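Local coordinates for protein apicoplast TIC22, putative (Plasmodium falciparum 3D7, PDB 4E6Z) that serves as an essential chaperone required for protein import into the apicoplast, probably in association with the TIC complex, at residues A[77-82]-A[100-105]; A[111-116]-A[128-133]; A[192-197]-A[212-217]. All coordinates share one frame; numbering follows the deposited sequence.

In the fold
Contacts 1 and 3 are buried and share a core pattern: a single antiparallel bridge between two phenylalanines, a bridging water, and apolar side chains around it; contact 3 adds two CH-pi contacts, contact 1 a glycerol between its strands. They belong to different sheets, their centres about 17 Å apart, and meet where Ile77 and Leu104 pack against Phe214. Contact 2 lies nearer the surface and relies on apolar side chains alone, holding helix 106-119 to the start of strand 129-134. It shares a sheet with contact 1, because strand 78-83 pairs with 129-134 through backbone bonds such as Leu81 O to His131 N. Contacts 2 and 3 lie on opposite sides of the chain's centre and do not touch.

Contact 1 of 3, residues A[77-82]-A[100-105]; sequences IPVFLI and CYMFLC. With GOL (glycerol), chain B.
Phe80 and Phe103 form an antiparallel hydrogen-bonded pair across the strands: Phe80 N donates to Phe103 O (2.7 Å), and Phe103 N returns a nearly straight bond to Phe80 O (2.8 Å, 173° at the hydrogen). Both acceptors are met in their carbonyl planes. The Phe103 side chain stays close to this bridge. Its CB lies 3.8 Å from Phe80 O, and CG stands beside its backbone N (chi1 -59°), anti to the carbonyl carbon. CD2 brings the ring edge to within 3.6 Å of Phe80 O, which lies in the ring plane. Beyond it, CE2 reaches CD1 of Ile82 at 3.9 Å, and both side chains are covered by helix 106-119. On the other face of the strands, Val79 CG1 touches Met102 CB at 3.6 Å, the side chains meeting at a slant, with helix 135-150 packed against both. Toward one end, Ile77 CG2 touches Leu104 CD2 (3.8 Å), and a water donates to Pro78 O and Leu104 O. Toward the other, a glycerol, probably from the crystallisation liquor, sits between the strands, accepting from Ile82 N through its O3 (2.8 Å) and, weakly, from Tyr101 N through its O1. The strands run antiparallel but splayed, their N-to-C directions 142° apart, consistent with a single bridge. With 129-134 flanking one strand and 164-169 the other, this bridge joins two strand ladders into a mixed beta sheet covered by helices.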
loop_
_atom_site.group_PDB
_atom_site.type_symbol
_atom_site.label_atom_id
_atom_site.label_comp_id
_atom_site.label_asym_id
_atom_site.label_seq_id
_atom_site.Cartn_x
_atom_site.Cartn_y
_atom_site.Cartn_z
ATOM N N ILE A 77 3.609 2.158 -6.761
ATOM C CA ILE A 77 2.722 2.121 -5.607
ATOM C C ILE A 77 2.931 3.355 -4.728
ATOM O O ILE A 77 3.995 3.522 -4.130
ATOM C CB ILE A 77 2.960 0.863 -4.761
ATOM C CG1 ILE A 77 2.876 -0.393 -5.634
ATOM C CG2 ILE A 77 1.966 0.801 -3.610
ATOM C CD1 ILE A 77 3.409 -1.638 -4.960
ATOM N N PRO A 78 1.911 4.227 -4.654
ATOM C CA PRO A 78 1.955 5.436 -3.827
ATOM C C PRO A 78 1.940 5.101 -2.342
ATOM O O PRO A 78 1.301 4.130 -1.939
ATOM C CB PRO A 78 0.656 6.167 -4.199
ATOM C CG PRO A 78 0.200 5.543 -5.483
ATOM C CD PRO A 78 0.646 4.122 -5.400
ATOM N N VAL A 79 2.651 5.897 -1.548
ATOM C CA VAL A 79 2.603 5.805 -0.093
ATOM C C VAL A 79 2.431 7.215 0.470
ATOM O O VAL A 79 2.988 8.179 -0.064
ATOM C CB VAL A 79 3.881 5.175 0.482
ATOM C CG1 VAL A 79 3.848 5.190 2.017
ATOM C CG2 VAL A 79 4.056 3.766 -0.047
ATOM N N PHE A 80 1.659 7.337 1.544
ATOM C CA PHE A 80 1.290 8.652 2.051
ATOM C C PHE A 80 1.743 8.899 3.481
ATOM O O PHE A 80 1.650 8.024 4.337
ATOM C CB PHE A 80 -0.218 8.869 1.918
ATOM C CG PHE A 80 -0.717 8.733 0.513
ATOM C CD1 PHE A 80 -0.804 9.837 -0.319
ATOM C CD2 PHE A 80 -1.072 7.490 0.011
ATOM C CE1 PHE A 80 -1.252 9.707 -1.624
ATOM C CE2 PHE A 80 -1.517 7.353 -1.288
ATOM C CZ PHE A 80 -1.611 8.463 -2.107
ATOM N N LEU A 81 2.244 10.107 3.719
ATOM C CA LEU A 81 2.658 10.519 5.052
ATOM C C LEU A 81 2.024 11.852 5.407
ATOM O O LEU A 81 1.593 12.604 4.534
ATOM C CB LEU A 81 4.180 10.639 5.138
ATOM C CG LEU A 81 5.052 9.396 4.964
ATOM C CD1 LEU A 81 5.315 9.149 3.498
ATOM C CD2 LEU A 81 6.367 9.572 5.697
ATOM N N ILE A 82 1.958 12.144 6.697
ATOM C CA ILE A 82 1.507 13.449 7.147
ATOM C C ILE A 82 2.755 14.251 7.507
ATOM O O ILE A 82 3.633 13.764 8.216
ATOM C CB ILE A 82 0.534 13.349 8.341
ATOM C CG1 ILE A 82 -0.798 12.736 7.899
ATOM C CG2 ILE A 82 0.276 14.725 8.936
ATOM C CD1 ILE A 82 -0.705 11.304 7.446
ATOM N N CYS A 100 7.507 6.772 12.661
ATOM C CA CYS A 100 6.772 7.523 11.652
ATOM C C CYS A 100 5.816 6.596 10.901
ATOM O O CYS A 100 6.108 5.419 10.703
ATOM C CB CYS A 100 7.725 8.244 10.690
ATOM S SG CYS A 100 8.564 9.685 11.429
ATOM N N TYR A 101 4.674 7.138 10.494
ATOM C CA TYR A 101 3.614 6.355 9.871
ATOM C C TYR A 101 3.536 6.563 8.363
ATOM O O TYR A 101 3.506 7.691 7.879
ATOM C CB TYR A 101 2.270 6.698 10.515
ATOM C CG TYR A 101 2.183 6.267 11.958
ATOM C CD1 TYR A 101 1.815 4.972 12.291
ATOM C CD2 TYR A 101 2.484 7.148 12.989
ATOM C CE1 TYR A 101 1.742 4.566 13.611
ATOM C CE2 TYR A 101 2.413 6.752 14.314
ATOM C CZ TYR A 101 2.042 5.457 14.617
ATOM O OH TYR A 101 1.965 5.051 15.928
HETATM N N MSE A 102 3.504 5.462 7.627
HETATM C CA MSE A 102 3.354 5.509 6.182
HETATM C C MSE A 102 2.107 4.729 5.779
HETATM O O MSE A 102 1.963 3.562 6.129
HETATM C CB MSE A 102 4.581 4.905 5.515
HETATM C CG MSE A 102 5.876 5.518 5.983
HETATM SE SE MSE A 102 7.429 4.749 5.104
HETATM C CE MSE A 102 7.209 2.879 5.630
ATOM N N PHE A 103 1.199 5.381 5.062
ATOM C CA PHE A 103 -0.085 4.774 4.726
ATOM C C PHE A 103 -0.159 4.380 3.253
ATOM O O PHE A 103 0.240 5.142 2.373
ATOM C CB PHE A 103 -1.233 5.728 5.065
ATOM C CG PHE A 103 -1.294 6.115 6.517
ATOM C CD1 PHE A 103 -2.080 5.400 7.405
ATOM C CD2 PHE A 103 -0.561 7.197 6.995
ATOM C CE1 PHE A 103 -2.136 5.748 8.743
ATOM C CE2 PHE A 103 -0.616 7.556 8.334
ATOM C CZ PHE A 103 -1.407 6.831 9.212
ATOM N N LEU A 104 -0.669 3.181 2.990
ATOM C CA LEU A 104 -0.887 2.740 1.617
ATOM C C LEU A 104 -2.176 3.342 1.067
ATOM O O LEU A 104 -2.355 3.442 -0.147
ATOM C CB LEU A 104 -0.914 1.213 1.534
ATOM C CG LEU A 104 0.471 0.562 1.478
ATOM C CD1 LEU A 104 0.433 -0.884 1.954
ATOM C CD2 LEU A 104 1.049 0.656 0.071
ATOM N N CYS A 105 -3.064 3.749 1.971
ATOM C CA CYS A 105 -4.327 4.382 1.589
ATOM C C CYS A 105 -4.362 5.820 2.083
ATOM O O CYS A 105 -4.204 6.071 3.278
ATOM C CB CYS A 105 -5.521 3.602 2.145
ATOM S SG CYS A 105 -7.134 4.377 1.857
HETATM C C1 GOL B . 4.853 10.104 10.670
HETATM O O1 GOL B . 4.500 9.404 11.843
HETATM C C2 GOL B . 3.611 10.777 10.119
HETATM O O2 GOL B . 3.710 12.173 10.286
HETATM C C3 GOL B . 3.498 10.436 8.646
HETATM O O3 GOL B . 2.189 9.981 8.396
HETATM O O HOH W 1 -1.142 3.094 -2.464
#

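Contact 2 of 3, residues A[111-116]-A[128-133]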
loop_
_atom_site.group_PDB
_atom_site.type_symbol
_atom_site.label_atom_id
_atom_site.label_comp_id
_atom_site.label_asym_id
_atom_site.label_seq_id
_atom_site.Cartn_x
_atom_site.Cartn_y
_atom_site.Cartn_z
ATOM N N ASN A 111 -7.326 10.552 7.757
ATOM C CA ASN A 111 -7.950 10.288 9.041
ATOM C C ASN A 111 -7.029 10.632 10.204
ATOM O O ASN A 111 -7.475 11.166 11.211
ATOM C CB ASN A 111 -8.391 8.826 9.146
ATOM C CG ASN A 111 -8.845 8.459 10.546
ATOM O OD1 ASN A 111 -9.856 8.963 11.037
ATOM N ND2 ASN A 111 -8.086 7.591 11.204
HETATM N N MSE A 112 -5.747 10.305 10.072
HETATM C CA MSE A 112 -4.796 10.600 11.135
HETATM C C MSE A 112 -4.548 12.100 11.235
HETATM O O MSE A 112 -4.492 12.653 12.333
HETATM C CB MSE A 112 -3.480 9.859 10.930
HETATM C CG MSE A 112 -2.555 9.962 12.130
HETATM SE SE MSE A 112 -0.750 9.293 11.830
HETATM C CE MSE A 112 -0.212 10.512 10.431
ATOM N N LEU A 113 -4.407 12.749 10.083
ATOM C CA LEU A 113 -4.297 14.198 10.030
ATOM C C LEU A 113 -5.498 14.837 10.726
ATOM O O LEU A 113 -5.352 15.763 11.521
ATOM C CB LEU A 113 -4.204 14.675 8.579
ATOM C CG LEU A 113 -4.173 16.188 8.329
ATOM C CD1 LEU A 113 -3.342 16.521 7.087
ATOM C CD2 LEU A 113 -5.577 16.754 8.201
ATOM N N ASN A 114 -6.689 14.337 10.419
ATOM C CA ASN A 114 -7.905 14.843 11.045
ATOM C C ASN A 114 -7.897 14.665 12.564
ATOM O O ASN A 114 -8.375 15.532 13.294
ATOM C CB ASN A 114 -9.141 14.185 10.429
ATOM C CG ASN A 114 -9.402 14.649 9.008
ATOM O OD1 ASN A 114 -8.944 15.713 8.596
ATOM N ND2 ASN A 114 -10.150 13.855 8.253
ATOM N N ASP A 115 -7.350 13.546 13.032
ATOM C CA ASP A 115 -7.242 13.289 14.467
ATOM C C ASP A 115 -6.258 14.250 15.131
ATOM O O ASP A 115 -6.448 14.661 16.273
ATOM C CB ASP A 115 -6.801 11.847 14.723
ATOM C CG ASP A 115 -7.945 10.850 14.600
ATOM O OD1 ASP A 115 -9.114 11.286 14.507
ATOM O OD2 ASP A 115 -7.669 9.632 14.598
HETATM N N MSE A 116 -5.198 14.592 14.409
HETATM C CA MSE A 116 -4.207 15.523 14.927
HETATM C C MSE A 116 -4.808 16.914 15.084
HETATM O O MSE A 116 -4.675 17.532 16.133
HETATM C CB MSE A 116 -2.984 15.549 14.021
HETATM C CG MSE A 116 -2.222 14.238 14.048
HETATM SE SE MSE A 116 -0.925 14.058 12.611
HETATM C CE MSE A 116 -0.152 12.358 13.116
ATOM N N ILE A 128 -0.112 21.270 8.648
ATOM C CA ILE A 128 0.012 19.885 8.197
ATOM C C ILE A 128 -0.650 19.571 6.855
ATOM O O ILE A 128 -1.658 20.166 6.481
ATOM C CB ILE A 128 -0.445 18.873 9.272
ATOM C CG1 ILE A 128 -1.919 19.061 9.616
ATOM C CG2 ILE A 128 0.411 18.997 10.522
ATOM C CD1 ILE A 128 -2.403 18.050 10.625
ATOM N N LYS A 129 -0.060 18.624 6.137
ATOM C CA LYS A 129 -0.553 18.237 4.826
ATOM C C LYS A 129 -0.235 16.771 4.588
ATOM O O LYS A 129 0.516 16.155 5.349
ATOM C CB LYS A 129 0.118 19.077 3.731
ATOM C CG LYS A 129 1.572 18.700 3.494
ATOM C CD LYS A 129 2.149 19.368 2.260
ATOM C CE LYS A 129 3.454 18.698 1.853
ATOM N NZ LYS A 129 4.517 19.688 1.519
ATOM N N ILE A 130 -0.804 16.223 3.520
ATOM C CA ILE A 130 -0.498 14.866 3.099
ATOM C C ILE A 130 0.616 14.939 2.069
ATOM O O ILE A 130 0.564 15.748 1.145
ATOM C CB ILE A 130 -1.724 14.190 2.459
ATOM C CG1 ILE A 130 -2.927 14.252 3.408
ATOM C CG2 ILE A 130 -1.400 12.748 2.049
ATOM C CD1 ILE A 130 -2.748 13.472 4.689
ATOM N N HIS A 131 1.630 14.102 2.236
ATOM C CA HIS A 131 2.737 14.060 1.295
ATOM C C HIS A 131 2.911 12.651 0.733
ATOM O O HIS A 131 2.768 11.663 1.451
ATOM C CB HIS A 131 4.021 14.534 1.967
ATOM C CG HIS A 131 5.205 14.548 1.059
ATOM N ND1 HIS A 131 5.245 15.292 -0.103
ATOM C CD2 HIS A 131 6.402 13.920 1.139
ATOM C CE1 HIS A 131 6.404 15.107 -0.703
ATOM N NE2 HIS A 131 7.129 14.280 0.032
ATOM N N ASN A 132 3.221 12.561 -0.554
ATOM C CA ASN A 132 3.324 11.259 -1.198
ATOM C C ASN A 132 4.754 10.836 -1.516
ATOM O O ASN A 132 5.552 11.626 -2.014
ATOM C CB ASN A 132 2.467 11.217 -2.467
ATOM C CG ASN A 132 2.908 12.235 -3.501
ATOM O OD1 ASN A 132 2.811 13.444 -3.285
ATOM N ND2 ASN A 132 3.404 11.750 -4.632
ATOM N N ILE A 133 5.068 9.586 -1.197
ATOM C CA ILE A 133 6.275 8.932 -1.680
ATOM C C ILE A 133 5.844 7.649 -2.397
ATOM O O ILE A 133 4.668 7.490 -2.726
ATOM C CB ILE A 133 7.247 8.607 -0.528
ATOM C CG1 ILE A 133 6.610 7.607 0.438
ATOM C CG2 ILE A 133 7.639 9.884 0.213
ATOM C CD1 ILE A 133 7.552 7.084 1.496
#
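Leu113, on helix 106-119, and Ile128, just before strand 129-134, bury the most surface here, and their side chains slide past each other in opposite directions. The closest meeting is Leu113 CG with Ile128 CD1 at 3.4 Å, tighter than ordinary van der Waals contact. Ile128 holds CG1 between its backbone N and carbonyl carbon (chi1 62°). From there CG1 lies 3.9 Å from Leu113 CD1, while Ile128 CD1 also lies 3.8 Å from Leu113 O. The helix belongs to a beta-alpha-beta crossover: the chain leaves strand 97-103, runs through 106-119, and enters 129-134 on the far side of strand 78-83, with the first and last strands running the same way. Leu113 CG is anti to the backbone N (chi1 176°), and its CD1 meets CD1 of Ile130 at 3.9 Å, the two side chains crossing at a slant. Ile130 is shared with helix 261-272, where it touches Tyr266 and Leu270. One helical turn past Leu113, Met116 adds its CB at 4.3 Å from Ile128 CD1. Lys129, between the two isoleucines, points its CB away from the helix, and its NZ is hydrogen-bonded to Ser87 OG.

Contact 3 of 3, residues A[192-197]-A[212-217]; sequences YPVFYA and LFFDLE
A beta hairpin, strands 193-203 and 208-213, is bridged here by Phe195 and Phe213 just before the second strand gives way to a helix. Phe195 N donates to Phe213 O at 2.6 Å and Phe213 N to Phe195 O at 2.8 Å, an antiparallel hydrogen-bonded pair. Two CH-pi contacts flank it. Val194 sets CG1 anti to its carbonyl carbon (chi1 -76°), and this methyl sits squarely over the face of Phe214, 3.7 Å from the ring centroid and 9° off the normal; the two side chains run side by side. The Phe195 ring receives Leu216 CB over its centre, 4.0 Å from the centroid, with the side chains crossing at about a right angle. Its rim atom CE2 meets Phe214 O in the ring plane at 3.5 Å. The ring is thus fitted against the turn into the helix by both face and edge. At the other end of the bridge, Tyr196 CB rests 3.6 Å from Leu212 CD1. A water donates to Pro193 O and Phe214 O, joining the backbones where the direct bonds stop. Asp215 holds the N-cap position without a capping bond from its side chain, and its OD2 is instead hydrogen-bonded to Ser260 OG. Around the hairpin, strand 238-242 flanks 193-203 and strand 255-258 flanks 208-213, while helix 172-179 packs on Pro193 and Phe195 and helix 243-247 on Val194 and Phe214.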
loop_
_atom_site.group_PDB
_atom_site.type_symbol
_atom_site.label_atom_id
_atom_site.label_comp_id
_atom_site.label_asym_id
_atom_site.label_seq_id
_atom_site.Cartn_x
_atom_site.Cartn_y
_atom_site.Cartn_z
ATOM N N TYR A 192 0.316 -7.531 5.094
ATOM C CA TYR A 192 0.165 -6.542 4.034
ATOM C C TYR A 192 -0.533 -7.168 2.839
ATOM O O TYR A 192 0.112 -7.596 1.881
ATOM C CB TYR A 192 1.524 -5.980 3.629
ATOM C CG TYR A 192 2.273 -5.330 4.768
ATOM C CD1 TYR A 192 2.072 -3.995 5.084
ATOM C CD2 TYR A 192 3.177 -6.055 5.531
ATOM C CE1 TYR A 192 2.756 -3.396 6.130
ATOM C CE2 TYR A 192 3.868 -5.465 6.576
ATOM C CZ TYR A 192 3.653 -4.134 6.871
ATOM O OH TYR A 192 4.334 -3.546 7.910
ATOM N N PRO A 193 -1.867 -7.219 2.897
ATOM C CA PRO A 193 -2.688 -7.926 1.910
ATOM C C PRO A 193 -2.595 -7.374 0.484
ATOM O O PRO A 193 -2.588 -6.162 0.257
ATOM C CB PRO A 193 -4.113 -7.752 2.455
ATOM C CG PRO A 193 -4.042 -6.538 3.331
ATOM C CD PRO A 193 -2.682 -6.588 3.949
ATOM N N VAL A 194 -2.503 -8.291 -0.471
ATOM C CA VAL A 194 -2.773 -7.992 -1.869
ATOM C C VAL A 194 -3.652 -9.125 -2.387
ATOM O O VAL A 194 -3.573 -10.248 -1.891
ATOM C CB VAL A 194 -1.484 -7.853 -2.710
ATOM C CG1 VAL A 194 -0.811 -6.509 -2.430
ATOM C CG2 VAL A 194 -0.530 -8.995 -2.419
ATOM N N PHE A 195 -4.499 -8.824 -3.365
ATOM C CA PHE A 195 -5.481 -9.785 -3.853
ATOM C C PHE A 195 -5.186 -10.230 -5.283
ATOM O O PHE A 195 -4.700 -9.447 -6.098
ATOM C CB PHE A 195 -6.885 -9.176 -3.790
ATOM C CG PHE A 195 -7.252 -8.633 -2.436
ATOM C CD1 PHE A 195 -7.929 -9.420 -1.517
ATOM C CD2 PHE A 195 -6.920 -7.334 -2.083
ATOM C CE1 PHE A 195 -8.262 -8.922 -0.270
ATOM C CE2 PHE A 195 -7.257 -6.828 -0.839
ATOM C CZ PHE A 195 -7.930 -7.623 0.068
ATOM N N TYR A 196 -5.484 -11.490 -5.587
ATOM C CA TYR A 196 -5.372 -11.973 -6.962
ATOM C C TYR A 196 -6.389 -13.069 -7.269
ATOM O O TYR A 196 -6.954 -13.679 -6.360
ATOM C CB TYR A 196 -3.948 -12.453 -7.268
ATOM C CG TYR A 196 -3.640 -13.853 -6.792
ATOM C CD1 TYR A 196 -3.669 -14.926 -7.674
ATOM C CD2 TYR A 196 -3.318 -14.103 -5.466
ATOM C CE1 TYR A 196 -3.389 -16.211 -7.249
ATOM C CE2 TYR A 196 -3.036 -15.385 -5.031
ATOM C CZ TYR A 196 -3.073 -16.436 -5.925
ATOM O OH TYR A 196 -2.791 -17.713 -5.490
ATOM N N ALA A 197 -6.617 -13.307 -8.557
ATOM C CA ALA A 197 -7.552 -14.333 -9.006
ATOM C C ALA A 197 -6.831 -15.422 -9.792
ATOM O O ALA A 197 -5.910 -15.142 -10.565
ATOM C CB ALA A 197 -8.659 -13.712 -9.843
ATOM N N LEU A 212 -1.684 -8.313 -9.380
ATOM C CA LEU A 212 -1.725 -8.355 -7.927
ATOM C C LEU A 212 -2.313 -7.043 -7.427
ATOM O O LEU A 212 -1.660 -6.002 -7.497
ATOM C CB LEU A 212 -0.312 -8.526 -7.380
ATOM C CG LEU A 212 -0.051 -9.696 -6.442
ATOM C CD1 LEU A 212 -0.751 -10.945 -6.937
ATOM C CD2 LEU A 212 1.441 -9.915 -6.327
ATOM N N PHE A 213 -3.543 -7.093 -6.925
ATOM C CA PHE A 213 -4.281 -5.875 -6.611
ATOM C C PHE A 213 -4.210 -5.501 -5.143
ATOM O O PHE A 213 -4.407 -6.347 -4.271
ATOM C CB PHE A 213 -5.750 -6.013 -7.019
ATOM C CG PHE A 213 -5.950 -6.273 -8.479
ATOM C CD1 PHE A 213 -6.153 -5.226 -9.362
ATOM C CD2 PHE A 213 -5.934 -7.567 -8.971
ATOM C CE1 PHE A 213 -6.339 -5.467 -10.712
ATOM C CE2 PHE A 213 -6.120 -7.814 -10.313
ATOM C CZ PHE A 213 -6.321 -6.764 -11.188
ATOM N N PHE A 214 -3.938 -4.227 -4.877
ATOM C CA PHE A 214 -4.009 -3.715 -3.516
ATOM C C PHE A 214 -5.462 -3.549 -3.084
ATOM O O PHE A 214 -5.808 -3.828 -1.940
ATOM C CB PHE A 214 -3.224 -2.405 -3.367
ATOM C CG PHE A 214 -1.751 -2.615 -3.171
ATOM C CD1 PHE A 214 -1.214 -2.708 -1.897
ATOM C CD2 PHE A 214 -0.907 -2.749 -4.260
ATOM C CE1 PHE A 214 0.144 -2.915 -1.712
ATOM C CE2 PHE A 214 0.449 -2.958 -4.083
ATOM C CZ PHE A 214 0.975 -3.044 -2.808
ATOM N N ASP A 215 -6.311 -3.109 -4.008
ATOM C CA ASP A 215 -7.738 -2.985 -3.733
ATOM C C ASP A 215 -8.531 -4.174 -4.268
ATOM O O ASP A 215 -8.482 -4.484 -5.459
ATOM C CB ASP A 215 -8.294 -1.679 -4.303
ATOM C CG ASP A 215 -7.872 -0.461 -3.493
ATOM O OD1 ASP A 215 -6.909 -0.575 -2.703
ATOM O OD2 ASP A 215 -8.506 0.606 -3.647
ATOM N N LEU A 216 -9.254 -4.838 -3.371
ATOM C CA LEU A 216 -10.124 -5.939 -3.747
ATOM C C LEU A 216 -11.082 -5.505 -4.853
ATOM O O LEU A 216 -11.288 -6.227 -5.826
ATOM C CB LEU A 216 -10.919 -6.437 -2.537
ATOM C CG LEU A 216 -11.994 -7.490 -2.843
ATOM C CD1 LEU A 216 -11.400 -8.684 -3.578
ATOM C CD2 LEU A 216 -12.704 -7.944 -1.575
ATOM N N GLU A 217 -11.659 -4.318 -4.696
ATOM C CA GLU A 217 -12.641 -3.812 -5.649
ATOM C C GLU A 217 -12.066 -3.637 -7.057
ATOM O O GLU A 217 -12.796 -3.737 -8.046
ATOM C CB GLU A 217 -13.282 -2.513 -5.142
ATOM C CG GLU A 217 -12.405 -1.695 -4.192
ATOM C CD GLU A 217 -12.468 -2.178 -2.748
ATOM O OE1 GLU A 217 -13.483 -1.918 -2.065
ATOM O OE2 GLU A 217 -11.492 -2.809 -2.291
HETATM O O HOH W 2 -4.171 -4.084 0.415
#